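PDB 3EUO: type III Pentaketide Synthase from Neurospora crassa, which probably acts as an acyltransferase of the chalcone and stilbene synthase family, building pentaketide chains as a type III polyketide synthase. Local coordinates for residues L17-I22 with I42-G47; T46-R51 with D322-H327; G164-I169 with N212-A217. One frame throughout, in Å; residues are numbered along the deposited sequence.

Contact 1: residues L17-I22 with I42-G47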
# COMPACT_ATOMS: atom_id res chain seq x y z
N LEU A 17 28.24 -3.59 -8.15
CA LEU A 17 28.61 -4.97 -8.41
C LEU A 17 28.64 -5.31 -9.88
O LEU A 17 27.65 -5.14 -10.59
CB LEU A 17 27.65 -5.92 -7.70
CG LEU A 17 27.38 -5.69 -6.21
CD1 LEU A 17 26.29 -6.66 -5.73
CD2 LEU A 17 28.65 -5.84 -5.38
N GLY A 18 29.79 -5.82 -10.32
CA GLY A 18 29.94 -6.34 -11.67
C GLY A 18 29.29 -7.71 -11.76
O GLY A 18 28.85 -8.26 -10.75
N PRO A 19 29.23 -8.28 -12.98
CA PRO A 19 28.59 -9.58 -13.18
C PRO A 19 29.24 -10.71 -12.39
O PRO A 19 28.60 -11.74 -12.18
CB PRO A 19 28.74 -9.83 -14.69
CG PRO A 19 29.82 -8.91 -15.13
CD PRO A 19 29.72 -7.71 -14.25
N ASP A 20 30.49 -10.52 -11.96
CA ASP A 20 31.21 -11.55 -11.19
C ASP A 20 30.68 -11.74 -9.76
O ASP A 20 30.97 -12.77 -9.14
CB ASP A 20 32.73 -11.31 -11.19
CG ASP A 20 33.14 -10.07 -10.39
OD1 ASP A 20 32.43 -9.04 -10.44
OD2 ASP A 20 34.21 -10.12 -9.74
N ALA A 21 29.92 -10.78 -9.25
CA ALA A 21 29.37 -10.86 -7.89
C ALA A 21 28.51 -12.12 -7.69
O ALA A 21 28.71 -12.87 -6.74
CB ALA A 21 28.56 -9.61 -7.55
N ILE A 22 27.56 -12.34 -8.60
CA ILE A 22 26.71 -13.52 -8.47
C ILE A 22 27.46 -14.81 -8.82
O ILE A 22 27.12 -15.87 -8.30
CB ILE A 22 25.35 -13.42 -9.23
CG1 ILE A 22 25.55 -13.37 -10.74
CG2 ILE A 22 24.52 -12.22 -8.72
CD1 ILE A 22 24.26 -13.65 -11.51
N ILE A 42 23.33 -15.96 -18.85
CA ILE A 42 22.37 -14.88 -19.14
C ILE A 42 22.77 -13.57 -18.45
O ILE A 42 22.60 -12.49 -19.02
CB ILE A 42 20.92 -15.30 -18.77
CG1 ILE A 42 20.41 -16.34 -19.77
CG2 ILE A 42 19.97 -14.10 -18.75
CD1 ILE A 42 19.24 -17.18 -19.25
N ASN A 43 23.32 -13.70 -17.25
CA ASN A 43 23.89 -12.59 -16.49
C ASN A 43 24.83 -11.71 -17.31
O ASN A 43 24.97 -10.52 -17.03
CB ASN A 43 24.63 -13.13 -15.27
CG ASN A 43 25.14 -12.03 -14.36
OD1 ASN A 43 24.44 -11.06 -14.08
ND2 ASN A 43 26.37 -12.19 -13.87
N ARG A 44 25.48 -12.30 -18.30
CA ARG A 44 26.41 -11.55 -19.13
C ARG A 44 25.83 -11.08 -20.47
O ARG A 44 26.52 -10.44 -21.25
CB ARG A 44 27.73 -12.33 -19.28
CG ARG A 44 28.54 -12.29 -17.99
CD ARG A 44 29.59 -13.35 -17.87
NE ARG A 44 30.14 -13.35 -16.52
CZ ARG A 44 31.17 -12.62 -16.12
NH1 ARG A 44 31.81 -11.82 -16.97
NH2 ARG A 44 31.58 -12.69 -14.86
N TYR A 45 24.56 -11.41 -20.71
CA TYR A 45 23.87 -11.03 -21.94
C TYR A 45 22.98 -9.80 -21.73
O TYR A 45 22.32 -9.34 -22.67
CB TYR A 45 22.96 -12.17 -22.44
CG TYR A 45 23.57 -13.54 -22.63
CD1 TYR A 45 24.91 -13.70 -22.98
CD2 TYR A 45 22.77 -14.68 -22.52
CE1 TYR A 45 25.45 -14.97 -23.18
CE2 TYR A 45 23.30 -15.95 -22.71
CZ TYR A 45 24.64 -16.09 -23.04
OH TYR A 45 25.17 -17.35 -23.24
N THR A 46 22.93 -9.28 -20.51
CA THR A 46 21.95 -8.24 -20.15
C THR A 46 22.31 -6.84 -20.64
O THR A 46 21.41 -6.02 -20.86
CB THR A 46 21.78 -8.11 -18.63
OG1 THR A 46 23.04 -7.76 -18.05
CG2 THR A 46 21.24 -9.40 -18.01
N GLY A 47 23.60 -6.56 -20.77
CA GLY A 47 24.07 -5.21 -21.07
C GLY A 47 24.23 -4.34 -19.82
O GLY A 47 24.49 -3.13 -19.93

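Contact 2: residues T46-R51 with D322-H327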
# COMPACT_ATOMS: atom_id res chain seq x y z
N THR A 46 22.93 -9.28 -20.51
CA THR A 46 21.95 -8.24 -20.15
C THR A 46 22.31 -6.84 -20.64
O THR A 46 21.41 -6.02 -20.86
CB THR A 46 21.78 -8.11 -18.63
OG1 THR A 46 23.04 -7.76 -18.05
CG2 THR A 46 21.24 -9.40 -18.01
N GLY A 47 23.60 -6.56 -20.77
CA GLY A 47 24.07 -5.21 -21.07
C GLY A 47 24.23 -4.34 -19.82
O GLY A 47 24.49 -3.13 -19.93
N ILE A 48 24.07 -4.95 -18.65
CA ILE A 48 24.27 -4.24 -17.38
C ILE A 48 25.72 -4.36 -16.97
O ILE A 48 26.22 -5.46 -16.73
CB ILE A 48 23.37 -4.78 -16.24
CG1 ILE A 48 21.89 -4.70 -16.62
CG2 ILE A 48 23.63 -4.00 -14.94
CD1 ILE A 48 20.93 -5.41 -15.64
N ASP A 49 26.39 -3.22 -16.90
CA ASP A 49 27.78 -3.17 -16.50
C ASP A 49 27.94 -3.38 -14.98
O ASP A 49 28.81 -4.13 -14.53
CB ASP A 49 28.39 -1.83 -16.92
CG ASP A 49 29.90 -1.80 -16.80
OD1 ASP A 49 30.56 -2.76 -17.26
OD2 ASP A 49 30.42 -0.80 -16.25
N GLN A 50 27.11 -2.69 -14.21
CA GLN A 50 27.17 -2.72 -12.75
C GLN A 50 25.79 -2.57 -12.14
O GLN A 50 24.96 -1.83 -12.67
CB GLN A 50 28.06 -1.59 -12.22
CG GLN A 50 29.55 -1.81 -12.47
CD GLN A 50 30.40 -0.91 -11.61
OE1 GLN A 50 30.21 0.32 -11.59
NE2 GLN A 50 31.35 -1.50 -10.90
N ARG A 51 25.56 -3.26 -11.03
CA ARG A 51 24.32 -3.13 -10.27
C ARG A 51 24.62 -2.50 -8.91
O ARG A 51 25.57 -2.88 -8.23
CB ARG A 51 23.63 -4.48 -10.07
CG ARG A 51 23.10 -5.15 -11.33
CD ARG A 51 22.51 -6.54 -11.02
NE ARG A 51 23.50 -7.41 -10.39
CZ ARG A 51 23.51 -7.76 -9.10
NH1 ARG A 51 22.57 -7.32 -8.27
NH2 ARG A 51 24.48 -8.55 -8.65
N ASP A 322 21.39 5.00 -19.49
CA ASP A 322 22.39 5.39 -18.52
C ASP A 322 22.17 4.71 -17.17
O ASP A 322 23.11 4.18 -16.57
CB ASP A 322 22.39 6.92 -18.33
CG ASP A 322 23.44 7.38 -17.36
OD1 ASP A 322 24.58 7.64 -17.80
OD2 ASP A 322 23.14 7.50 -16.15
N ARG A 323 20.92 4.74 -16.70
CA ARG A 323 20.54 4.07 -15.45
C ARG A 323 20.73 2.55 -15.53
O ARG A 323 21.34 1.94 -14.65
CB ARG A 323 19.09 4.39 -15.11
CG ARG A 323 18.93 5.46 -14.04
CD ARG A 323 19.50 6.80 -14.47
NE ARG A 323 19.90 7.54 -13.28
CZ ARG A 323 21.14 7.66 -12.85
NH1 ARG A 323 22.15 7.13 -13.52
NH2 ARG A 323 21.38 8.35 -11.74
N TYR A 324 20.23 1.96 -16.61
CA TYR A 324 20.25 0.53 -16.78
C TYR A 324 21.67 -0.03 -16.82
O TYR A 324 22.00 -0.99 -16.10
CB TYR A 324 19.50 0.17 -18.06
CG TYR A 324 19.45 -1.31 -18.35
CD1 TYR A 324 18.64 -2.17 -17.61
CD2 TYR A 324 20.21 -1.85 -19.38
CE1 TYR A 324 18.59 -3.54 -17.89
CE2 TYR A 324 20.18 -3.22 -19.66
CZ TYR A 324 19.38 -4.04 -18.92
OH TYR A 324 19.35 -5.38 -19.22
N ILE A 325 22.52 0.58 -17.64
CA ILE A 325 23.89 0.09 -17.80
C ILE A 325 24.71 0.24 -16.52
O ILE A 325 25.43 -0.68 -16.14
CB ILE A 325 24.61 0.78 -19.00
CG1 ILE A 325 23.92 0.39 -20.31
CG2 ILE A 325 26.09 0.39 -19.03
CD1 ILE A 325 24.40 1.17 -21.53
N ASN A 326 24.58 1.39 -15.86
CA ASN A 326 25.44 1.72 -14.74
C ASN A 326 24.90 1.35 -13.36
O ASN A 326 25.67 1.35 -12.39
CB ASN A 326 25.80 3.20 -14.81
CG ASN A 326 26.55 3.54 -16.08
OD1 ASN A 326 26.02 4.20 -16.97
ND2 ASN A 326 27.78 3.05 -16.19
N HIS A 327 23.61 1.03 -13.27
CA HIS A 327 22.99 0.74 -11.97
C HIS A 327 22.05 -0.47 -11.96
O HIS A 327 21.71 -0.98 -10.89
CB HIS A 327 22.23 1.97 -11.45
CG HIS A 327 23.10 3.18 -11.30
ND1 HIS A 327 23.86 3.42 -10.18
CD2 HIS A 327 23.34 4.21 -12.15
CE1 HIS A 327 24.52 4.55 -10.33
NE2 HIS A 327 24.22 5.05 -11.52
O HOH W 1 28.13 2.40 -11.91

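Contact 3: residues G164-I169 with N212-A217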
# COMPACT_ATOMS: atom_id res chain seq x y z
N GLY A 164 -9.05 24.35 -2.34
CA GLY A 164 -8.21 25.54 -2.32
C GLY A 164 -7.03 25.49 -1.35
O GLY A 164 -6.60 26.53 -0.85
N LYS A 165 -6.50 24.29 -1.10
CA LYS A 165 -5.39 24.11 -0.16
C LYS A 165 -4.09 23.79 -0.87
O LYS A 165 -4.10 23.06 -1.88
CB LYS A 165 -5.69 22.99 0.84
CG LYS A 165 -6.86 23.27 1.77
CD LYS A 165 -7.41 21.98 2.38
CE LYS A 165 -6.42 21.33 3.35
NZ LYS A 165 -6.20 22.13 4.59
N PRO A 166 -2.96 24.31 -0.36
CA PRO A 166 -1.64 23.93 -0.87
C PRO A 166 -1.38 22.45 -0.65
O PRO A 166 -1.70 21.90 0.41
CB PRO A 166 -0.67 24.76 -0.01
CG PRO A 166 -1.49 25.90 0.50
CD PRO A 166 -2.84 25.30 0.73
N ALA A 167 -0.85 21.79 -1.67
CA ALA A 167 -0.39 20.42 -1.53
C ALA A 167 1.05 20.34 -1.98
O ALA A 167 1.41 20.83 -3.05
CB ALA A 167 -1.25 19.47 -2.35
N ARG A 168 1.87 19.73 -1.13
CA ARG A 168 3.26 19.43 -1.45
C ARG A 168 3.47 17.98 -1.05
O ARG A 168 3.47 17.66 0.15
CB ARG A 168 4.21 20.34 -0.66
CG ARG A 168 3.89 21.84 -0.78
CD ARG A 168 4.25 22.43 -2.16
NE ARG A 168 4.04 23.88 -2.16
CZ ARG A 168 2.90 24.49 -2.47
NH1 ARG A 168 1.83 23.79 -2.83
NH2 ARG A 168 2.82 25.81 -2.40
N ILE A 169 3.65 17.11 -2.03
CA ILE A 169 3.66 15.68 -1.76
C ILE A 169 5.03 15.05 -1.98
O ILE A 169 5.60 15.14 -3.07
CB ILE A 169 2.58 14.93 -2.58
CG1 ILE A 169 1.21 15.58 -2.35
CG2 ILE A 169 2.60 13.42 -2.23
CD1 ILE A 169 0.01 14.77 -2.83
N ASN A 212 0.87 21.13 -6.08
CA ASN A 212 -0.32 21.59 -6.80
C ASN A 212 -0.32 23.10 -7.08
O ASN A 212 -1.33 23.65 -7.52
CB ASN A 212 -1.61 21.17 -6.08
CG ASN A 212 -1.88 22.00 -4.84
OD1 ASN A 212 -1.02 22.76 -4.38
ND2 ASN A 212 -3.09 21.86 -4.28
N GLY A 213 0.80 23.76 -6.80
CA GLY A 213 0.97 25.17 -7.16
C GLY A 213 0.22 26.19 -6.30
O GLY A 213 0.48 27.40 -6.39
N ILE A 214 -0.72 25.71 -5.48
CA ILE A 214 -1.47 26.62 -4.60
C ILE A 214 -0.54 27.04 -3.46
O ILE A 214 0.12 26.21 -2.84
CB ILE A 214 -2.77 25.98 -4.06
CG1 ILE A 214 -3.72 25.66 -5.21
CG2 ILE A 214 -3.47 26.91 -3.05
CD1 ILE A 214 -4.97 24.93 -4.79
N GLY A 215 -0.47 28.35 -3.22
CA GLY A 215 0.40 28.89 -2.20
C GLY A 215 1.83 29.10 -2.66
O GLY A 215 2.69 29.46 -1.86
N GLU A 216 2.08 28.86 -3.95
CA GLU A 216 3.39 29.14 -4.54
C GLU A 216 3.33 30.52 -5.16
O GLU A 216 2.33 30.88 -5.79
CB GLU A 216 3.75 28.12 -5.63
CG GLU A 216 3.67 26.64 -5.22
CD GLU A 216 5.03 25.98 -5.00
OE1 GLU A 216 5.90 26.58 -4.32
OE2 GLU A 216 5.22 24.84 -5.49
N ALA A 217 4.39 31.30 -4.97
CA ALA A 217 4.50 32.64 -5.55
C ALA A 217 4.53 32.57 -7.08
O ALA A 217 5.02 31.59 -7.65
CB ALA A 217 5.74 33.33 -5.01

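Contact 1: residues L17-I22 with I42-G47
Asn43 and Ile22 meet tip to tip. The CD1 methyl of Ile22 lies 3.4 Å from Asn43 CG, and Ile22 CG1 sits 3.4 Å from Asn43 ND2. The amide therefore rests against the end of the isoleucine. Asn43 ND2 also donates to Pro19 O at 2.8 Å. The bond is short but badly bent, with 124° at the hydrogen, and counts as weak. Pro19 CB packs against Asn43 ND2 at 3.4 Å.

Arg44 makes the second half of the contact. Its chain runs extended from CG to NE and crosses Pro19 at about a right angle. Pro19 CB stands over the centre of the guanidinium, on one face, 4.0 Å from Arg44 CZ. Arg44 NH2 comes within 3.8 Å of Asp20 N. The charge of Arg44 is met by a salt bridge to Asp23, further along helix 20-29. The carboxylate of Asp20 stays apart, with Asp20 OD1 5.8 Å from Arg44 NH2, so it can add at most a long-range attraction.

The link from strand 15-17 into helix 20-29 thus packs against a type I beta turn, Ile42 to Tyr45, which follows helix 34-42. Tyr45 N closes that turn on Ile42 O.

Torsions aim the two central side chains. Asn43 CG is anti to the backbone N (chi1 -175°), which carries the amide across to Pro19 O. Ile22 CG1 takes the crowded position between the backbone N and the carbonyl carbon, and CD1 extends from it to the amide. Both side chains also touch helix 197-200: Ile22 on Ile198, Asn43 on Ala199.

Contact 2: residues T46-R51 with D322-H327
Hydrogen bonds join the loop before strand 51-53 to the C-terminal part of helix 318-327. Ile325 O accepts twice. Asp49 N approaches Ile325 O at 2.8 Å in the carbonyl plane, on a lone pair, while Gln50 N lies 3.3 Å from Ile325 O, nearly along the C=O axis. At the other end Tyr324 OH donates to Thr46 O over 2.7 Å, from above the carbonyl plane. One water bridges the two segments, donating to both Gln50 OE1 and Asn326 O. A weaker CA-H...O contact runs from Arg51 CA to His327 O at 3.4 Å.

Apolar contact centres on the Tyr324 ring. Ile48 CG1 makes a CH-pi contact over one face, 3.8 Å from the centroid of the Tyr324 ring and offset toward the rim. Leu200 touches both side chains. Ile325 CG2 packs on Asp49 CB at 3.8 Å.

The loop holds its own shape. Thr46 OG1 accepts from Ile48 N in an ST turn, and Gly47 has backbone angles that call for glycine. An alanine in place of Tyr324 would remove both the hydroxyl on Thr46 O and the ring under Ile48, and would probably loosen the loop at this end.

The chemistry implies a backbone-led join between the N- and C-terminal family regions, with the single carbonyl of Ile325 taking two consecutive loop N-H groups and the Tyr324 hydroxyl returning a bond to the loop.

Contact 3: residues G164-I169 with N212-A217
Asn212 and Arg168 form the tight part of this contact. Asn212 ND2 donates to Lys165 O at 2.9 Å, nearly straight and in the amide plane. Asn212 OD1 receives Ala167 N at 2.9 Å from above the carbonyl plane. The same oxygen accepts from Ile214 N, which makes an Asx turn. Asn212 N donates to Ala167 O at 3.1 Å. Chi1 of 74° puts Asn212 CG in the crowded position, close beside Ala167.

Arg168 bends at chi2 and brings its guanidinium end-on to Ile214 O. Arg168 NH1 lies 3.0 Å and NH2 2.8 Å from Ile214 O. NH1 also donates to Ala167 O, the carbonyl of the residue just before it. Glu216 stacks its carboxylate over one guanidinium face, the planes 22° apart, and Glu216 CG comes 3.1 Å from Arg168 NH2. Only the salt bridge is long: Arg168 NE lies 3.7 Å from Glu216 OE2, on charge alone. Ser211 gives that oxygen a hydrogen bond.

The outer side is looser. Pro166 crosses Ile214 at about a right angle, with Pro166 CD 4.2 Å from Ile214 CG2. Exposed Gly164 ends helix 145-162 in a Schellman motif, and exposed Gly215 faces Pro166, where a CB would be tight.

Residues 213-216 form a type II turn. The contact ties the loop after strand 204-211 to the start of neighbouring strand 168-175. The chemistry implies that side chains carry the pairing on past the last backbone bond, through Lys165 O, Ala167 N, Ile214 N and Ile214 O, while the acid probably steadies the arginine charge.

Contacts 1 and 2 are neighbours, with centres 9 Å apart. They share Thr46 and Gly47, so one loop faces helix 20-29 on one part and helix 318-327 on the next. Leu17 N also lies 2.8 Å from Arg51 O, a probable hydrogen bond between strands 15-17 and 51-53. Pro19 CD packs on Asp49 O at 3.7 Å. Contact 3 lies across the chain's centre, about 45 Å from contact 1 and 37 Å from contact 2, centre to centre. There strand 168-175 begins and strand 204-211 has ended, two adjacent interior strands of the large mixed sheet. Cys143, oxidised to sulfinoalanine and probably the family's nucleophilic cysteine, belongs to none of these structural contacts.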